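Local coordinates for protein carboxylesterase YBFK (Bacillus subtilis, PDB 4CCY) that hydrolyses carboxylic esters to an alcohol and a carboxylate, as a bacterial carboxylesterase of the alpha/beta hydrolase superfamily, at residues Gly90-Arg104 and Asp208-Tyr222. Sequence-based numbering, arbitrary orientation.
Sequences GDKNKSIPSAAMETR and DEQRSLKPTENGFPY
The guanidinium of R104 lies flat on the ring of Y222, planes 3° apart, with CZ 3.4 Å from the ring centroid: a cation-pi stack. N218 O sits over the opposite guanidinium face, and at the edge NH1 gives an in-plane bond to a lone pair of G219 O (2.9 Å). A bend at chi3 (-66°) turns the group onto the ring, while Y222 OH is held by E228. R104 N also donates to N218 O, at 2.8 Å, so the first turn of helix 104-118, with T103 at its N-cap, is tied to the loop before strand 222-223. With an alanine here, G219 O would probably lose its side-chain donor and the Y222 ring the cation stacked on it. Close by, T216 OG1 donates to E102 O.

In this alpha/beta hydrolase, residues 90-104 carry the short strand 96-97, which pairs with strand 42-49 of the main sheet, and 208-222 is the loop between helix 194-205 and strand 222-223; the side chain of L213 lies about 8 Å from that of S129, the probable nucleophile of the charge relay.

At the other end R211 reaches out, extended from CG to NE, with S95 O 3.2 Å above the centre of its guanidinium. NH1 bonds N93 O (2.9 Å), the acceptor tilted 18° from the guanidinium plane, and also meets Y18 OH; NE salt-bridges D208 OD2. The P97 ring crosses this chain at about a right angle, CD 3.6 Å from NE. Between the two ends, one water joins D91 OD1, R211 O and L213 N, beside the contact of L213 CD1 with D91 OD1; D91 OD2 is taken by L64 N.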
ATOM      1  N   GLY A  90      -7.417   1.236 -10.069  1.00 12.23           N
ATOM      2  CA  GLY A  90      -8.508   0.297  -9.786  1.00 13.16           C
ATOM      3  C   GLY A  90      -9.003   0.349  -8.348  1.00 13.53           C
ATOM      4  O   GLY A  90      -9.891  -0.415  -7.952  1.00 14.18           O
ATOM      5  N   ASP A  91      -8.442   1.267  -7.571  1.00 13.18           N
ATOM      6  CA  ASP A  91      -8.908   1.532  -6.211  1.00 13.46           C
ATOM      7  C   ASP A  91      -9.419   2.986  -6.139  1.00 13.80           C
ATOM      8  O   ASP A  91      -9.264   3.760  -7.099  1.00 13.77           O
ATOM      9  CB  ASP A  91      -7.767   1.255  -5.220  1.00 12.99           C
ATOM     10  CG  ASP A  91      -8.187   1.373  -3.752  1.00 13.47           C
ATOM     11  OD1 ASP A  91      -9.390   1.249  -3.436  1.00 14.15           O
ATOM     12  OD2 ASP A  91      -7.293   1.604  -2.905  1.00 12.97           O
ATOM     13  N   LYS A  92     -10.035   3.352  -5.021  1.00 13.99           N
ATOM     14  CA  LYS A  92     -10.631   4.684  -4.884  1.00 14.27           C
ATOM     15  C   LYS A  92      -9.559   5.745  -4.601  1.00 13.91           C
ATOM     16  O   LYS A  92      -9.078   5.896  -3.468  1.00 13.43           O
ATOM     17  CB  LYS A  92     -11.736   4.692  -3.828  1.00 15.03           C
ATOM     18  CG  LYS A  92     -12.899   3.774  -4.156  1.00 15.61           C
ATOM     19  CD  LYS A  92     -13.842   4.395  -5.177  1.00 16.18           C
ATOM     20  CE  LYS A  92     -14.959   3.422  -5.513  1.00 17.05           C
ATOM     21  NZ  LYS A  92     -15.818   3.083  -4.341  1.00 17.89           N
ATOM     22  N   ASN A  93      -9.194   6.461  -5.667  1.00 13.61           N
ATOM     23  CA  ASN A  93      -8.113   7.435  -5.650  1.00 13.47           C
ATOM     24  C   ASN A  93      -8.091   8.120  -7.020  1.00 13.84           C
ATOM     25  O   ASN A  93      -9.069   8.008  -7.775  1.00 14.27           O
ATOM     26  CB  ASN A  93      -6.763   6.766  -5.292  1.00 12.50           C
ATOM     27  CG  ASN A  93      -6.371   5.661  -6.267  1.00 12.04           C
ATOM     28  OD1 ASN A  93      -6.364   5.861  -7.488  1.00 11.93           O
ATOM     29  ND2 ASN A  93      -6.015   4.490  -5.727  1.00 11.41           N
ATOM     30  N   LYS A  94      -7.005   8.808  -7.348  1.00 13.72           N
ATOM     31  CA  LYS A  94      -6.976   9.662  -8.546  1.00 14.76           C
ATOM     32  C   LYS A  94      -6.477   8.965  -9.823  1.00 14.46           C
ATOM     33  O   LYS A  94      -6.523   9.537 -10.926  1.00 15.30           O
ATOM     34  CB  LYS A  94      -6.145  10.923  -8.280  1.00 15.91           C
ATOM     35  CG  LYS A  94      -6.767  11.890  -7.282  1.00 17.59           C
ATOM     36  CD  LYS A  94      -6.153  13.276  -7.421  1.00 19.10           C
ATOM     37  CE  LYS A  94      -6.488  14.132  -6.208  1.00 20.70           C
ATOM     38  NZ  LYS A  94      -6.627  15.563  -6.592  1.00 21.92           N
ATOM     39  N   SER A  95      -5.994   7.737  -9.693  1.00 13.30           N
ATOM     40  CA  SER A  95      -5.629   6.972 -10.880  1.00 13.02           C
ATOM     41  C   SER A  95      -6.894   6.615 -11.681  1.00 13.40           C
ATOM     42  O   SER A  95      -7.957   6.379 -11.095  1.00 13.43           O
ATOM     43  CB  SER A  95      -4.781   5.754 -10.493  1.00 12.27           C
ATOM     44  OG  SER A  95      -3.566   6.199  -9.891  1.00 11.50           O
ATOM     45  N   ILE A  96      -6.781   6.631 -13.013  1.00 13.60           N
ATOM     46  CA  ILE A  96      -7.942   6.502 -13.915  1.00 13.97           C
ATOM     47  C   ILE A  96      -7.874   5.221 -14.754  1.00 13.78           C
ATOM     48  O   ILE A  96      -7.168   5.163 -15.761  1.00 14.06           O
ATOM     49  CB  ILE A  96      -8.069   7.732 -14.851  1.00 14.65           C
ATOM     50  CG1 ILE A  96      -8.010   9.034 -14.054  1.00 14.67           C
ATOM     51  CG2 ILE A  96      -9.346   7.662 -15.685  1.00 15.27           C
ATOM     52  CD1 ILE A  96      -7.324  10.151 -14.807  1.00 15.24           C
ATOM     53  N   PRO A  97      -8.616   4.191 -14.348  1.00 13.56           N
ATOM     54  CA  PRO A  97      -8.491   2.905 -15.033  1.00 13.70           C
ATOM     55  C   PRO A  97      -8.928   2.948 -16.506  1.00 14.38           C
ATOM     56  O   PRO A  97      -9.939   3.556 -16.838  1.00 14.64           O
ATOM     57  CB  PRO A  97      -9.419   1.975 -14.227  1.00 13.74           C
ATOM     58  CG  PRO A  97      -9.613   2.642 -12.901  1.00 13.63           C
ATOM     59  CD  PRO A  97      -9.509   4.124 -13.171  1.00 13.61           C
ATOM     60  N   SER A  98      -8.121   2.341 -17.371  1.00 14.61           N
ATOM     61  CA  SER A  98      -8.544   1.980 -18.719  1.00 15.41           C
ATOM     62  C   SER A  98      -8.840   0.473 -18.701  1.00 15.58           C
ATOM     63  O   SER A  98      -9.812   0.070 -18.083  1.00 15.37           O
ATOM     64  CB  SER A  98      -7.482   2.353 -19.751  1.00 15.88           C
ATOM     65  OG  SER A  98      -6.255   1.710 -19.468  1.00 15.47           O
ATOM     66  N   ALA A  99      -8.021  -0.356 -19.352  1.00 15.88           N
ATOM     67  CA  ALA A  99      -8.129  -1.813 -19.202  1.00 16.48           C
ATOM     68  C   ALA A  99      -8.034  -2.223 -17.733  1.00 16.18           C
ATOM     69  O   ALA A  99      -7.142  -1.772 -17.010  1.00 15.60           O
ATOM     70  CB  ALA A  99      -7.038  -2.523 -19.995  1.00 16.93           C
ATOM     71  N   ALA A 100      -8.955  -3.073 -17.295  1.00 16.86           N
ATOM     72  CA  ALA A 100      -8.941  -3.567 -15.924  1.00 17.15           C
ATOM     73  C   ALA A 100      -7.669  -4.377 -15.641  1.00 17.30           C
ATOM     74  O   ALA A 100      -7.265  -5.238 -16.433  1.00 17.95           O
ATOM     75  CB  ALA A 100     -10.185  -4.398 -15.638  1.00 17.70           C
ATOM     76  N   MET A 101      -7.047  -4.082 -14.507  1.00 16.92           N
ATOM     77  CA  MET A 101      -5.865  -4.777 -14.051  1.00 17.19           C
ATOM     78  C   MET A 101      -6.343  -5.958 -13.220  1.00 18.25           C
ATOM     79  O   MET A 101      -6.954  -5.756 -12.171  1.00 18.71           O
ATOM     80  CB  MET A 101      -5.031  -3.803 -13.225  1.00 16.23           C
ATOM     81  CG  MET A 101      -3.596  -4.215 -13.022  1.00 15.74           C
ATOM     82  SD  MET A 101      -2.709  -2.980 -12.081  1.00 15.09           S
ATOM     83  CE  MET A 101      -3.733  -2.826 -10.606  1.00 14.65           C
ATOM     84  N   GLU A 102      -6.092  -7.181 -13.694  1.00 20.20           N
ATOM     85  CA  GLU A 102      -6.813  -8.373 -13.194  1.00 21.43           C
ATOM     86  C   GLU A 102      -5.994  -9.496 -12.566  1.00 20.89           C
ATOM     87  O   GLU A 102      -6.424 -10.109 -11.589  1.00 21.28           O
ATOM     88  CB  GLU A 102      -7.697  -8.973 -14.287  1.00 23.66           C
ATOM     89  CG  GLU A 102      -8.900  -8.110 -14.629  1.00 25.43           C
ATOM     90  CD  GLU A 102      -9.824  -8.757 -15.630  1.00 27.22           C
ATOM     91  OE1 GLU A 102      -9.330  -9.335 -16.626  1.00 28.47           O
ATOM     92  OE2 GLU A 102     -11.052  -8.669 -15.421  1.00 27.96           O
ATOM     93  N   THR A 103      -4.842  -9.798 -13.151  1.00 19.45           N
ATOM     94  CA  THR A 103      -4.047 -10.941 -12.715  1.00 18.20           C
ATOM     95  C   THR A 103      -2.789 -10.417 -12.036  1.00 16.99           C
ATOM     96  O   THR A 103      -2.449  -9.241 -12.184  1.00 16.08           O
ATOM     97  CB  THR A 103      -3.612 -11.786 -13.913  1.00 18.64           C
ATOM     98  OG1 THR A 103      -2.818 -10.964 -14.771  1.00 17.91           O
ATOM     99  CG2 THR A 103      -4.831 -12.326 -14.683  1.00 19.47           C
ATOM    100  N   ARG A 104      -2.087 -11.283 -11.308  1.00 16.62           N
ATOM    101  CA  ARG A 104      -0.819 -10.877 -10.675  1.00 15.83           C
ATOM    102  C   ARG A 104       0.254 -10.482 -11.700  1.00 15.65           C
ATOM    103  O   ARG A 104       1.118  -9.639 -11.410  1.00 14.98           O
ATOM    104  CB  ARG A 104      -0.327 -11.935  -9.668  1.00 15.74           C
ATOM    105  CG  ARG A 104      -1.306 -12.120  -8.508  1.00 15.53           C
ATOM    106  CD  ARG A 104      -0.837 -13.082  -7.415  1.00 15.68           C
ATOM    107  NE  ARG A 104      -0.712 -14.480  -7.842  1.00 15.94           N
ATOM    108  CZ  ARG A 104      -1.721 -15.348  -7.938  1.00 16.68           C
ATOM    109  NH1 ARG A 104      -2.972 -14.990  -7.655  1.00 16.89           N
ATOM    110  NH2 ARG A 104      -1.474 -16.592  -8.319  1.00 17.00           N
ATOM    111  N   ASP A 208     -18.290   3.533  -8.221  1.00 26.41           N
ATOM    112  CA  ASP A 208     -17.550   3.425  -9.472  1.00 26.17           C
ATOM    113  C   ASP A 208     -16.898   2.043  -9.533  1.00 24.65           C
ATOM    114  O   ASP A 208     -15.937   1.754  -8.810  1.00 22.70           O
ATOM    115  CB  ASP A 208     -16.521   4.551  -9.552  1.00 26.62           C
ATOM    116  CG  ASP A 208     -15.846   4.652 -10.902  1.00 27.53           C
ATOM    117  OD1 ASP A 208     -16.462   4.321 -11.929  1.00 29.79           O
ATOM    118  OD2 ASP A 208     -14.690   5.105 -10.942  1.00 27.84           O
ATOM    119  N   GLU A 209     -17.435   1.179 -10.387  1.00 25.37           N
ATOM    120  CA  GLU A 209     -17.015  -0.229 -10.379  1.00 26.03           C
ATOM    121  C   GLU A 209     -15.568  -0.449 -10.844  1.00 24.30           C
ATOM    122  O   GLU A 209     -14.896  -1.378 -10.368  1.00 23.79           O
ATOM    123  CB  GLU A 209     -18.031  -1.161 -11.075  1.00 28.40           C
ATOM    124  CG  GLU A 209     -18.385  -0.807 -12.508  1.00 31.68           C
ATOM    125  CD  GLU A 209     -19.463  -1.710 -13.100  1.00 34.44           C
ATOM    126  OE1 GLU A 209     -20.632  -1.642 -12.652  1.00 35.81           O
ATOM    127  OE2 GLU A 209     -19.145  -2.490 -14.029  1.00 36.34           O
ATOM    128  N   GLN A 210     -15.093   0.418 -11.739  1.00 22.76           N
ATOM    129  CA  GLN A 210     -13.709   0.387 -12.217  1.00 21.83           C
ATOM    130  C   GLN A 210     -12.685   0.714 -11.127  1.00 20.30           C
ATOM    131  O   GLN A 210     -11.511   0.388 -11.257  1.00 19.26           O
ATOM    132  CB  GLN A 210     -13.521   1.370 -13.378  1.00 22.28           C
ATOM    133  CG  GLN A 210     -13.957   0.844 -14.737  1.00 23.60           C
ATOM    134  CD  GLN A 210     -13.948   1.936 -15.799  1.00 24.46           C
ATOM    135  OE1 GLN A 210     -14.756   2.865 -15.748  1.00 25.16           O
ATOM    136  NE2 GLN A 210     -13.039   1.828 -16.763  1.00 24.29           N
ATOM    137  N   ARG A 211     -13.137   1.383 -10.071  1.00 19.68           N
ATOM    138  CA  ARG A 211     -12.277   1.772  -8.962  1.00 18.86           C
ATOM    139  C   ARG A 211     -12.670   1.038  -7.669  1.00 18.95           C
ATOM    140  O   ARG A 211     -12.243   1.413  -6.567  1.00 18.14           O
ATOM    141  CB  ARG A 211     -12.293   3.296  -8.780  1.00 18.50           C
ATOM    142  CG  ARG A 211     -11.764   4.054  -9.991  1.00 19.15           C
ATOM    143  CD  ARG A 211     -11.543   5.539  -9.738  1.00 19.31           C
ATOM    144  NE  ARG A 211     -11.534   6.224 -11.025  1.00 20.39           N
ATOM    145  CZ  ARG A 211     -11.073   7.450 -11.260  1.00 21.15           C
ATOM    146  NH1 ARG A 211     -10.539   8.195 -10.296  1.00 20.94           N
ATOM    147  NH2 ARG A 211     -11.145   7.935 -12.486  1.00 22.03           N
ATOM    148  N   SER A 212     -13.472  -0.013  -7.816  1.00 19.70           N
ATOM    149  CA  SER A 212     -13.863  -0.847  -6.690  1.00 20.68           C
ATOM    150  C   SER A 212     -12.973  -2.075  -6.643  1.00 21.38           C
ATOM    151  O   SER A 212     -12.907  -2.835  -7.609  1.00 22.24           O
ATOM    152  CB  SER A 212     -15.329  -1.275  -6.817  1.00 21.74           C
ATOM    153  OG  SER A 212     -16.177  -0.146  -6.799  1.00 22.50           O
ATOM    154  N   LEU A 213     -12.271  -2.254  -5.530  1.00 24.14           N
ATOM    155  CA  LEU A 213     -11.439  -3.427  -5.343  1.00 23.43           C
ATOM    156  C   LEU A 213     -12.324  -4.651  -5.267  1.00 24.34           C
ATOM    157  O   LEU A 213     -13.355  -4.636  -4.590  1.00 24.96           O
ATOM    158  CB  LEU A 213     -10.606  -3.294  -4.074  1.00 22.98           C
ATOM    159  CG  LEU A 213      -9.412  -2.342  -4.149  1.00 22.34           C
ATOM    160  CD1 LEU A 213      -8.947  -2.028  -2.741  1.00 21.63           C
ATOM    161  CD2 LEU A 213      -8.280  -2.913  -4.985  1.00 21.47           C
ATOM    162  N   LYS A 214     -11.939  -5.696  -5.987  1.00 24.87           N
ATOM    163  CA  LYS A 214     -12.673  -6.962  -5.965  1.00 26.41           C
ATOM    164  C   LYS A 214     -11.726  -8.143  -6.191  1.00 25.43           C
ATOM    165  O   LYS A 214     -10.720  -8.002  -6.891  1.00 25.18           O
ATOM    166  CB  LYS A 214     -13.816  -6.959  -6.996  1.00 28.40           C
ATOM    167  CG  LYS A 214     -13.393  -7.158  -8.447  1.00 29.70           C
ATOM    168  CD  LYS A 214     -14.417  -6.576  -9.410  1.00 31.91           C
ATOM    169  CE  LYS A 214     -14.279  -5.060  -9.498  1.00 33.01           C
ATOM    170  NZ  LYS A 214     -15.341  -4.424 -10.326  1.00 34.58           N
ATOM    171  N   PRO A 215     -12.031  -9.300  -5.583  1.00 25.27           N
ATOM    172  CA  PRO A 215     -11.233 -10.506  -5.818  1.00 25.23           C
ATOM    173  C   PRO A 215     -11.319 -10.962  -7.274  1.00 25.67           C
ATOM    174  O   PRO A 215     -12.401 -10.955  -7.863  1.00 26.21           O
ATOM    175  CB  PRO A 215     -11.884 -11.547  -4.894  1.00 25.74           C
ATOM    176  CG  PRO A 215     -12.532 -10.740  -3.825  1.00 25.85           C
ATOM    177  CD  PRO A 215     -13.049  -9.521  -4.541  1.00 26.10           C
ATOM    178  N   THR A 216     -10.180 -11.321  -7.859  1.00 25.87           N
ATOM    179  CA  THR A 216     -10.154 -11.834  -9.233  1.00 26.25           C
ATOM    180  C   THR A 216      -9.397 -13.151  -9.292  1.00 26.59           C
ATOM    181  O   THR A 216      -8.445 -13.367  -8.527  1.00 26.41           O
ATOM    182  CB  THR A 216      -9.486 -10.849 -10.216  1.00 26.18           C
ATOM    183  OG1 THR A 216      -8.143 -10.600  -9.792  1.00 24.69           O
ATOM    184  CG2 THR A 216     -10.253  -9.527 -10.297  1.00 26.12           C
ATOM    185  N   GLU A 217      -9.806 -14.004 -10.227  1.00 27.46           N
ATOM    186  CA  GLU A 217      -9.264 -15.361 -10.406  1.00 28.41           C
ATOM    187  C   GLU A 217      -7.767 -15.559 -10.060  1.00 26.93           C
ATOM    188  O   GLU A 217      -7.422 -16.257  -9.097  1.00 27.80           O
ATOM    189  CB  GLU A 217      -9.578 -15.866 -11.826  1.00 30.08           C
ATOM    190  CG  GLU A 217      -9.115 -17.282 -12.120  1.00 32.00           C
ATOM    191  CD  GLU A 217      -9.953 -18.345 -11.429  1.00 33.69           C
ATOM    192  OE1 GLU A 217     -10.479 -18.085 -10.326  1.00 34.46           O
ATOM    193  OE2 GLU A 217     -10.089 -19.450 -11.990  1.00 35.03           O
ATOM    194  N   ASN A 218      -6.886 -14.965 -10.849  1.00 24.54           N
ATOM    195  CA  ASN A 218      -5.461 -15.119 -10.604  1.00 22.64           C
ATOM    196  C   ASN A 218      -4.836 -13.794 -10.163  1.00 20.50           C
ATOM    197  O   ASN A 218      -3.758 -13.431 -10.618  1.00 20.02           O
ATOM    198  CB  ASN A 218      -4.779 -15.689 -11.853  1.00 23.34           C
ATOM    199  CG  ASN A 218      -5.372 -17.008 -12.279  1.00 24.39           C
ATOM    200  OD1 ASN A 218      -5.379 -17.979 -11.521  1.00 24.66           O
ATOM    201  ND2 ASN A 218      -5.891 -17.046 -13.485  1.00 25.99           N
ATOM    202  N   GLY A 219      -5.541 -13.082  -9.280  1.00 19.22           N
ATOM    203  CA  GLY A 219      -5.078 -11.802  -8.729  1.00 17.84           C
ATOM    204  C   GLY A 219      -4.973 -11.818  -7.214  1.00 16.89           C
ATOM    205  O   GLY A 219      -4.346 -12.701  -6.638  1.00 16.38           O
ATOM    206  N   PHE A 220      -5.588 -10.828  -6.575  1.00 16.59           N
ATOM    207  CA  PHE A 220      -5.642 -10.745  -5.127  1.00 16.02           C
ATOM    208  C   PHE A 220      -7.068 -10.998  -4.620  1.00 16.18           C
ATOM    209  O   PHE A 220      -8.012 -10.893  -5.386  1.00 16.77           O
ATOM    210  CB  PHE A 220      -5.117  -9.378  -4.647  1.00 15.71           C
ATOM    211  CG  PHE A 220      -3.641  -9.173  -4.872  1.00 15.43           C
ATOM    212  CD1 PHE A 220      -2.753 -10.259  -4.906  1.00 15.31           C
ATOM    213  CD2 PHE A 220      -3.127  -7.889  -5.010  1.00 15.01           C
ATOM    214  CE1 PHE A 220      -1.391 -10.061  -5.104  1.00 14.89           C
ATOM    215  CE2 PHE A 220      -1.767  -7.685  -5.202  1.00 14.79           C
ATOM    216  CZ  PHE A 220      -0.897  -8.769  -5.251  1.00 14.89           C
ATOM    217  N   PRO A 221      -7.224 -11.357  -3.332  1.00 16.12           N
ATOM    218  CA  PRO A 221      -6.136 -11.624  -2.377  1.00 15.46           C
ATOM    219  C   PRO A 221      -5.411 -12.919  -2.702  1.00 15.11           C
ATOM    220  O   PRO A 221      -6.003 -13.815  -3.303  1.00 15.17           O
ATOM    221  CB  PRO A 221      -6.857 -11.727  -1.027  1.00 15.80           C
ATOM    222  CG  PRO A 221      -8.267 -12.066  -1.365  1.00 16.53           C
ATOM    223  CD  PRO A 221      -8.552 -11.412  -2.689  1.00 16.58           C
ATOM    224  N   TYR A 222      -4.139 -13.005  -2.318  1.00 14.25           N
ATOM    225  CA  TYR A 222      -3.341 -14.180  -2.617  1.00 14.44           C
ATOM    226  C   TYR A 222      -2.348 -14.501  -1.497  1.00 14.26           C
ATOM    227  O   TYR A 222      -1.754 -13.606  -0.910  1.00 14.11           O
ATOM    228  CB  TYR A 222      -2.627 -14.019  -3.967  1.00 14.39           C
ATOM    229  CG  TYR A 222      -1.773 -15.196  -4.370  1.00 14.78           C
ATOM    230  CD1 TYR A 222      -2.335 -16.461  -4.567  1.00 15.38           C
ATOM    231  CD2 TYR A 222      -0.403 -15.048  -4.563  1.00 14.68           C
ATOM    232  CE1 TYR A 222      -1.549 -17.546  -4.942  1.00 15.99           C
ATOM    233  CE2 TYR A 222       0.394 -16.125  -4.946  1.00 15.34           C
ATOM    234  CZ  TYR A 222      -0.187 -17.367  -5.135  1.00 15.76           C
ATOM    235  OH  TYR A 222       0.595 -18.425  -5.512  1.00 16.51           O
TER
HETATM  236  O   HOH W   1     -10.595  -2.640  -9.494  1.00 19.41           O
HETATM  237  O   HOH W   2     -11.824   0.269  -4.107  1.00 15.39           O
HETATM  238  O   HOH W   3     -17.976   1.475  -5.472  1.00 17.67           O
HETATM  239  O   HOH W   4     -11.203  -0.657 -16.032  1.00 10.50           O
HETATM  240  O   HOH W   5      -5.288 -16.382  -7.021  1.00 30.46           O